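Local coordinates for protein ribosomal RNA small subunit methyltransferase E (Thermotoga maritima, PDB 1Z85) that probably methylates N3 of a specific uridine in the 16S rRNA of the assembled small ribosomal subunit, using S-adenosyl-L-methionine as methyl donor, at residues 130-135 with 148-153; 101-106 with 112-117. All coordinates share one frame; numbering follows the deposited sequence.

Interaction 1 of 2, residues 130-135 with 148-153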
ATOM      1  N   LYS B 130      16.606  -2.742  16.671  1.00 41.73           N
ATOM      2  CA  LYS B 130      16.027  -1.724  15.806  1.00 42.88           C
ATOM      3  C   LYS B 130      14.694  -2.192  15.304  1.00 40.85           C
ATOM      4  O   LYS B 130      13.755  -1.415  15.267  1.00 37.40           O
ATOM      5  CB  LYS B 130      16.961  -1.347  14.643  1.00 47.66           C
ATOM      6  CG  LYS B 130      16.570  -0.024  13.859  1.00 46.85           C
ATOM      7  CD  LYS B 130      17.645   0.416  12.810  1.00 52.24           C
ATOM      8  CE  LYS B 130      19.042   0.724  13.434  1.00 67.14           C
ATOM      9  NZ  LYS B 130      20.170  -0.303  13.216  1.00 62.66           N
ATOM     10  N   ALA B 131      14.593  -3.463  14.927  1.00 37.91           N
ATOM     11  CA  ALA B 131      13.345  -4.012  14.423  1.00 38.36           C
ATOM     12  C   ALA B 131      12.237  -3.940  15.502  1.00 40.51           C
ATOM     13  O   ALA B 131      11.106  -3.523  15.231  1.00 43.26           O
ATOM     14  CB  ALA B 131      13.570  -5.412  13.959  1.00 39.87           C
ATOM     15  N   LYS B 132      12.591  -4.249  16.733  1.00 39.67           N
ATOM     16  CA  LYS B 132      11.662  -4.071  17.850  1.00 40.37           C
ATOM     17  C   LYS B 132      11.188  -2.641  18.057  1.00 37.54           C
ATOM     18  O   LYS B 132      10.041  -2.404  18.428  1.00 38.68           O
ATOM     19  CB  LYS B 132      12.318  -4.545  19.139  1.00 38.68           C
ATOM     20  CG  LYS B 132      12.618  -6.057  19.210  1.00 45.14           C
ATOM     21  CD  LYS B 132      13.236  -6.426  20.565  1.00 44.56           C
ATOM     22  CE  LYS B 132      13.823  -7.865  20.570  1.00 57.50           C
ATOM     23  NZ  LYS B 132      12.752  -8.893  20.732  1.00 62.53           N
ATOM     24  N   ILE B 133      12.060  -1.669  17.879  1.00 36.47           N
ATOM     25  CA  ILE B 133      11.578  -0.282  17.911  1.00 35.77           C
ATOM     26  C   ILE B 133      10.564   0.020  16.792  1.00 38.49           C
ATOM     27  O   ILE B 133       9.616   0.791  16.985  1.00 37.09           O
ATOM     28  CB  ILE B 133      12.765   0.708  17.869  1.00 35.51           C
ATOM     29  CG1 ILE B 133      13.546   0.602  19.189  1.00 43.05           C
ATOM     30  CG2 ILE B 133      12.299   2.174  17.663  1.00 38.97           C
ATOM     31  CD1 ILE B 133      14.875   1.265  19.124  1.00 54.92           C
ATOM     32  N   VAL B 134      10.766  -0.553  15.608  1.00 38.68           N
ATOM     33  CA  VAL B 134       9.882  -0.270  14.478  1.00 36.74           C
ATOM     34  C   VAL B 134       8.536  -0.889  14.821  1.00 39.30           C
ATOM     35  O   VAL B 134       7.496  -0.278  14.610  1.00 36.13           O
ATOM     36  CB  VAL B 134      10.408  -0.897  13.129  1.00 38.77           C
ATOM     37  CG1 VAL B 134       9.391  -0.692  12.015  1.00 39.84           C
ATOM     38  CG2 VAL B 134      11.720  -0.292  12.687  1.00 37.56           C
ATOM     39  N   VAL B 135       8.560  -2.123  15.321  1.00 35.90           N
ATOM     40  CA  VAL B 135       7.341  -2.786  15.823  1.00 36.11           C
ATOM     41  C   VAL B 135       6.619  -1.990  16.924  1.00 34.24           C
ATOM     42  O   VAL B 135       5.413  -1.747  16.875  1.00 35.62           O
ATOM     43  CB  VAL B 135       7.693  -4.192  16.371  1.00 37.43           C
ATOM     44  CG1 VAL B 135       6.548  -4.740  17.213  1.00 40.73           C
ATOM     45  CG2 VAL B 135       8.059  -5.110  15.204  1.00 33.40           C
ATOM     46  N   PRO B 148       3.620  -8.312  17.565  1.00 37.96           N
ATOM     47  CA  PRO B 148       4.251  -9.486  16.989  1.00 40.30           C
ATOM     48  C   PRO B 148       5.628  -9.739  17.603  1.00 42.10           C
ATOM     49  O   PRO B 148       6.326  -8.797  17.987  1.00 41.75           O
ATOM     50  CB  PRO B 148       4.403  -9.139  15.495  1.00 42.68           C
ATOM     51  CG  PRO B 148       4.383  -7.659  15.445  1.00 41.87           C
ATOM     52  CD  PRO B 148       3.454  -7.257  16.558  1.00 38.27           C
ATOM     53  N   LYS B 149       5.991 -11.016  17.684  1.00 42.47           N
ATOM     54  CA  LYS B 149       7.305 -11.422  18.085  1.00 43.95           C
ATOM     55  C   LYS B 149       8.216 -11.288  16.875  1.00 42.76           C
ATOM     56  O   LYS B 149       7.730 -11.316  15.764  1.00 38.79           O
ATOM     57  CB  LYS B 149       7.312 -12.889  18.546  1.00 46.19           C
ATOM     58  CG  LYS B 149       6.208 -13.330  19.489  1.00 52.78           C
ATOM     59  CD  LYS B 149       6.084 -12.503  20.759  1.00 66.23           C
ATOM     60  CE  LYS B 149       5.049 -13.140  21.734  1.00 69.57           C
ATOM     61  NZ  LYS B 149       4.577 -12.225  22.833  1.00 72.23           N
ATOM     62  N   VAL B 150       9.527 -11.111  17.108  1.00 41.58           N
ATOM     63  CA  VAL B 150      10.553 -11.079  16.052  1.00 42.05           C
ATOM     64  C   VAL B 150      11.637 -12.109  16.380  1.00 40.26           C
ATOM     65  O   VAL B 150      11.967 -12.302  17.527  1.00 37.19           O
ATOM     66  CB  VAL B 150      11.182  -9.666  15.849  1.00 46.69           C
ATOM     67  CG1 VAL B 150      10.088  -8.634  15.396  1.00 45.13           C
ATOM     68  CG2 VAL B 150      11.897  -9.205  17.094  1.00 49.35           C
ATOM     69  N   SER B 151      12.099 -12.829  15.352  1.00 39.19           N
ATOM     70  CA  SER B 151      13.104 -13.856  15.475  1.00 39.42           C
ATOM     71  C   SER B 151      13.989 -13.830  14.222  1.00 39.30           C
ATOM     72  O   SER B 151      13.622 -13.219  13.178  1.00 41.94           O
ATOM     73  CB  SER B 151      12.431 -15.221  15.553  1.00 36.37           C
ATOM     74  OG  SER B 151      11.514 -15.274  16.637  1.00 43.06           O
ATOM     75  N   PHE B 152      15.160 -14.441  14.342  1.00 36.62           N
ATOM     76  CA  PHE B 152      15.979 -14.760  13.188  1.00 34.32           C
ATOM     77  C   PHE B 152      15.547 -16.134  12.690  1.00 35.05           C
ATOM     78  O   PHE B 152      15.003 -16.933  13.445  1.00 33.73           O
ATOM     79  CB  PHE B 152      17.460 -14.794  13.520  1.00 35.89           C
ATOM     80  CG  PHE B 152      18.035 -13.477  13.977  1.00 37.86           C
ATOM     81  CD1 PHE B 152      18.205 -12.443  13.080  1.00 34.46           C
ATOM     82  CD2 PHE B 152      18.471 -13.306  15.313  1.00 44.64           C
ATOM     83  CE1 PHE B 152      18.756 -11.253  13.480  1.00 42.16           C
ATOM     84  CE2 PHE B 152      19.032 -12.094  15.722  1.00 40.61           C
ATOM     85  CZ  PHE B 152      19.157 -11.058  14.790  1.00 33.48           C
ATOM     86  N   LEU B 153      15.762 -16.410  11.414  1.00 37.88           N
ATOM     87  CA  LEU B 153      15.437 -17.723  10.842  1.00 39.99           C
ATOM     88  C   LEU B 153      16.655 -18.190  10.064  1.00 41.59           C
ATOM     89  O   LEU B 153      17.103 -17.485   9.138  1.00 39.60           O
ATOM     90  CB  LEU B 153      14.231 -17.577   9.880  1.00 39.49           C
ATOM     91  CG  LEU B 153      13.830 -18.897   9.180  1.00 38.94           C
ATOM     92  CD1 LEU B 153      13.286 -19.873  10.195  1.00 36.39           C
ATOM     93  CD2 LEU B 153      12.872 -18.703   8.044  1.00 39.75           C
TER
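K132 and V135, one turn apart on helix 128-142, face V150 on strand 149-152 and P148 just before it. The CA atoms of K132 and V150 are 7.3 Å apart, and those of V135 and P148 are 7.5 Å apart. The helix is regular here, with V135 N bonded to A131 O at 2.9 Å. The side chains meet by packing. V135 splits its two methyls between two partners. V135 CG1, turned anti to the backbone N (chi1 165°), reaches the CG-CD side of the P148 ring and lies 4.0 Å from P148 CD. V135 CG2 slides past V150 and lies 4.1 Å from V150 CG1. The other methyl of V150 receives K132, whose chain runs across it. K132 CG lies 3.9 Å from V150 CG2. The chain bends at its last torsion, which brings K132 NZ to 3.8 Å from the same V150 CG2. K132 is exposed, while V135 and P148 are buried. The contact joins the last two elements of the beta-alpha-beta unit formed by strand 113-117, helix 128-142 and strand 149-152. V150 and A131 also touch F116 of strand 113-117, and V135 touches I103 of helix 96-108.

Interaction 2 of 2, residues 101-106 with 112-117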
ATOM      1  N   PHE B 101       9.522  -0.975   6.133  1.00 42.07           N
ATOM      2  CA  PHE B 101       8.188  -1.051   5.500  1.00 40.63           C
ATOM      3  C   PHE B 101       7.493  -2.382   5.732  1.00 40.42           C
ATOM      4  O   PHE B 101       6.340  -2.420   6.158  1.00 36.61           O
ATOM      5  CB  PHE B 101       8.273  -0.759   3.978  1.00 44.32           C
ATOM      6  CG  PHE B 101       6.977  -0.967   3.261  1.00 38.91           C
ATOM      7  CD1 PHE B 101       5.989   0.004   3.297  1.00 40.99           C
ATOM      8  CD2 PHE B 101       6.717  -2.153   2.608  1.00 42.91           C
ATOM      9  CE1 PHE B 101       4.743  -0.223   2.668  1.00 42.20           C
ATOM     10  CE2 PHE B 101       5.512  -2.394   2.011  1.00 42.99           C
ATOM     11  CZ  PHE B 101       4.507  -1.446   2.034  1.00 40.35           C
ATOM     12  N   LEU B 102       8.210  -3.481   5.508  1.00 36.13           N
ATOM     13  CA  LEU B 102       7.609  -4.785   5.655  1.00 34.29           C
ATOM     14  C   LEU B 102       7.241  -5.087   7.097  1.00 38.00           C
ATOM     15  O   LEU B 102       6.161  -5.602   7.367  1.00 40.14           O
ATOM     16  CB  LEU B 102       8.505  -5.886   5.124  1.00 31.96           C
ATOM     17  CG  LEU B 102       8.732  -5.922   3.608  1.00 32.50           C
ATOM     18  CD1 LEU B 102       9.832  -6.954   3.280  1.00 40.54           C
ATOM     19  CD2 LEU B 102       7.433  -6.274   2.907  1.00 37.58           C
ATOM     20  N   ILE B 103       8.156  -4.806   8.022  1.00 38.48           N
ATOM     21  CA  ILE B 103       7.851  -4.889   9.432  1.00 37.00           C
ATOM     22  C   ILE B 103       6.635  -4.047   9.860  1.00 39.82           C
ATOM     23  O   ILE B 103       5.815  -4.498  10.649  1.00 39.61           O
ATOM     24  CB  ILE B 103       9.022  -4.362  10.260  1.00 38.79           C
ATOM     25  CG1 ILE B 103      10.288  -5.200  10.028  1.00 41.42           C
ATOM     26  CG2 ILE B 103       8.685  -4.383  11.737  1.00 36.39           C
ATOM     27  CD1 ILE B 103      11.550  -4.494  10.545  1.00 44.22           C
ATOM     28  N   GLU B 104       6.539  -2.825   9.367  1.00 35.91           N
ATOM     29  CA  GLU B 104       5.411  -1.933   9.734  1.00 39.09           C
ATOM     30  C   GLU B 104       4.088  -2.498   9.282  1.00 38.42           C
ATOM     31  O   GLU B 104       3.068  -2.466   9.998  1.00 39.60           O
ATOM     32  CB  GLU B 104       5.636  -0.530   9.163  1.00 38.58           C
ATOM     33  CG  GLU B 104       6.563   0.352  10.056  1.00 55.52           C
ATOM     34  CD  GLU B 104       6.999   1.739   9.474  1.00 52.28           C
ATOM     35  OE1 GLU B 104       6.560   2.173   8.370  1.00 67.06           O
ATOM     36  OE2 GLU B 104       7.851   2.365  10.158  1.00 69.16           O
ATOM     37  N   LYS B 105       4.100  -3.017   8.071  1.00 41.83           N
ATOM     38  CA  LYS B 105       2.928  -3.693   7.472  1.00 39.23           C
ATOM     39  C   LYS B 105       2.558  -4.939   8.164  1.00 39.26           C
ATOM     40  O   LYS B 105       1.380  -5.233   8.309  1.00 37.53           O
ATOM     41  CB  LYS B 105       3.187  -3.977   5.997  1.00 41.73           C
ATOM     42  CG  LYS B 105       2.801  -2.805   5.060  1.00 45.41           C
ATOM     43  CD  LYS B 105       3.142  -1.451   5.662  1.00 53.72           C
ATOM     44  CE  LYS B 105       2.117  -0.416   5.385  1.00 46.93           C
ATOM     45  NZ  LYS B 105       2.304   0.816   6.253  1.00 59.57           N
ATOM     46  N   CYS B 106       3.537  -5.706   8.605  1.00 41.48           N
ATOM     47  CA  CYS B 106       3.242  -6.872   9.448  1.00 39.72           C
ATOM     48  C   CYS B 106       2.505  -6.541  10.751  1.00 44.07           C
ATOM     49  O   CYS B 106       1.597  -7.258  11.166  1.00 43.82           O
ATOM     50  CB  CYS B 106       4.529  -7.596   9.815  1.00 47.33           C
ATOM     51  SG  CYS B 106       5.225  -8.603   8.507  1.00 45.57           S
ATOM     52  N   ASP B 112       1.314 -12.275  13.495  1.00 37.66           N
ATOM     53  CA  ASP B 112       1.685 -12.685  14.875  1.00 40.42           C
ATOM     54  C   ASP B 112       3.182 -12.889  15.111  1.00 41.06           C
ATOM     55  O   ASP B 112       3.669 -12.598  16.186  1.00 40.41           O
ATOM     56  CB  ASP B 112       0.936 -13.980  15.260  1.00 38.22           C
ATOM     57  CG  ASP B 112      -0.563 -13.797  15.234  1.00 41.72           C
ATOM     58  OD1 ASP B 112      -1.093 -12.927  15.953  1.00 49.06           O
ATOM     59  OD2 ASP B 112      -1.220 -14.483  14.450  1.00 40.44           O
ATOM     60  N   GLU B 113       3.904 -13.373  14.089  1.00 40.90           N
ATOM     61  CA  GLU B 113       5.361 -13.592  14.163  1.00 43.88           C
ATOM     62  C   GLU B 113       6.108 -13.148  12.910  1.00 42.14           C
ATOM     63  O   GLU B 113       5.725 -13.509  11.810  1.00 39.21           O
ATOM     64  CB  GLU B 113       5.694 -15.070  14.392  1.00 41.76           C
ATOM     65  CG  GLU B 113       4.976 -15.661  15.568  1.00 59.40           C
ATOM     66  CD  GLU B 113       5.896 -16.405  16.570  1.00 76.95           C
ATOM     67  OE1 GLU B 113       7.180 -16.278  16.511  1.00 66.80           O
ATOM     68  OE2 GLU B 113       5.281 -17.082  17.448  1.00 82.29           O
ATOM     69  N   ILE B 114       7.173 -12.365  13.105  1.00 39.92           N
ATOM     70  CA  ILE B 114       8.085 -11.968  12.032  1.00 40.33           C
ATOM     71  C   ILE B 114       9.409 -12.774  12.178  1.00 43.79           C
ATOM     72  O   ILE B 114       9.967 -12.908  13.279  1.00 44.36           O
ATOM     73  CB  ILE B 114       8.372 -10.483  12.127  1.00 39.88           C
ATOM     74  CG1 ILE B 114       7.045  -9.718  12.216  1.00 43.43           C
ATOM     75  CG2 ILE B 114       9.245 -10.021  10.954  1.00 36.77           C
ATOM     76  CD1 ILE B 114       7.205  -8.234  12.362  1.00 48.89           C
ATOM     77  N   PHE B 115       9.876 -13.313  11.053  1.00 42.90           N
ATOM     78  CA  PHE B 115      11.128 -14.071  10.970  1.00 42.84           C
ATOM     79  C   PHE B 115      12.022 -13.379   9.962  1.00 40.65           C
ATOM     80  O   PHE B 115      11.657 -13.195   8.791  1.00 39.20           O
ATOM     81  CB  PHE B 115      10.899 -15.524  10.560  1.00 37.68           C
ATOM     82  CG  PHE B 115      10.164 -16.329  11.582  1.00 40.80           C
ATOM     83  CD1 PHE B 115      10.844 -16.996  12.576  1.00 39.96           C
ATOM     84  CD2 PHE B 115       8.763 -16.411  11.560  1.00 37.27           C
ATOM     85  CE1 PHE B 115      10.155 -17.743  13.523  1.00 46.12           C
ATOM     86  CE2 PHE B 115       8.066 -17.110  12.516  1.00 44.26           C
ATOM     87  CZ  PHE B 115       8.746 -17.804  13.496  1.00 39.74           C
ATOM     88  N   PHE B 116      13.209 -13.002  10.414  1.00 40.95           N
ATOM     89  CA  PHE B 116      14.183 -12.327   9.557  1.00 39.61           C
ATOM     90  C   PHE B 116      15.171 -13.295   8.947  1.00 39.42           C
ATOM     91  O   PHE B 116      15.980 -13.899   9.651  1.00 38.30           O
ATOM     92  CB  PHE B 116      14.897 -11.238  10.371  1.00 41.22           C
ATOM     93  CG  PHE B 116      14.000 -10.122  10.742  1.00 35.78           C
ATOM     94  CD1 PHE B 116      13.446  -9.341   9.759  1.00 33.04           C
ATOM     95  CD2 PHE B 116      13.691  -9.862  12.050  1.00 37.34           C
ATOM     96  CE1 PHE B 116      12.625  -8.316  10.095  1.00 47.08           C
ATOM     97  CE2 PHE B 116      12.851  -8.814  12.386  1.00 39.65           C
ATOM     98  CZ  PHE B 116      12.337  -8.061  11.441  1.00 45.83           C
ATOM     99  N   HIS B 117      15.148 -13.388   7.621  1.00 38.42           N
ATOM    100  CA  HIS B 117      16.066 -14.241   6.895  1.00 37.79           C
ATOM    101  C   HIS B 117      16.941 -13.465   5.875  1.00 37.29           C
ATOM    102  O   HIS B 117      16.497 -12.605   5.148  1.00 41.57           O
ATOM    103  CB  HIS B 117      15.258 -15.385   6.217  1.00 40.85           C
ATOM    104  CG  HIS B 117      16.113 -16.459   5.602  1.00 27.48           C
ATOM    105  ND1 HIS B 117      16.254 -16.598   4.234  1.00 35.97           N
ATOM    106  CD2 HIS B 117      16.873 -17.431   6.159  1.00 38.87           C
ATOM    107  CE1 HIS B 117      17.088 -17.597   3.979  1.00 33.09           C
ATOM    108  NE2 HIS B 117      17.440 -18.153   5.127  1.00 36.48           N
TER
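I103 and C106 on helix 96-108 pack on I114 and F116 of strand 113-117, the segment axes running nearly antiparallel at 163° and 9.8 Å apart at their closest. The CA atoms of C106 and I114 come within 7.5 Å. I114 points its CB toward the helix. I114 CD1 lies 3.7 Å from C106 CB and 4.2 Å from I103 CG2, so the end of I114 touches both helix residues. I103 crosses I114 and F116 at about a right angle in each case. With I103 CG1 set anti to the carbonyl carbon (chi1 -62°), that branch reaches F116, while CG2 is left for I114. I103 CG1 lies at the edge of the F116 ring, in its plane, 3.8 Å from F116 CZ. I103 CD1 comes to the ring obliquely, also 3.8 Å from F116 CZ. I114 CG2 lies over one face of the same ring, offset toward the rim. An alanine at I103 would probably leave the F116 edge without its partner on this helix segment and I114 CD1 with only C106 CB across the contact. All four touching residues are buried and their contacts apolar, which implies that hydrocarbon packing joins helix to strand in the beta-alpha-beta unit 87-92, 96-108, 113-117.

In the fold
Interactions 1 and 2 are successive helix-to-strand contacts in two overlapping beta-alpha-beta units of the alpha/beta knot methyltransferase domain. Strand 113-117 ends the first unit and begins the second. It pairs in parallel with strand 149-152, with probable hydrogen bonds from I114 N to K149 O and from F116 N to S151 O. The two helices also meet, V134 packing on E104. Interaction 2 lies within the sheet's span and is fully buried, aliphatic and aromatic. Interaction 1 reaches the outermost strand within this chain. It is only partly buried, and there a lysine chain joins the aliphatic packing.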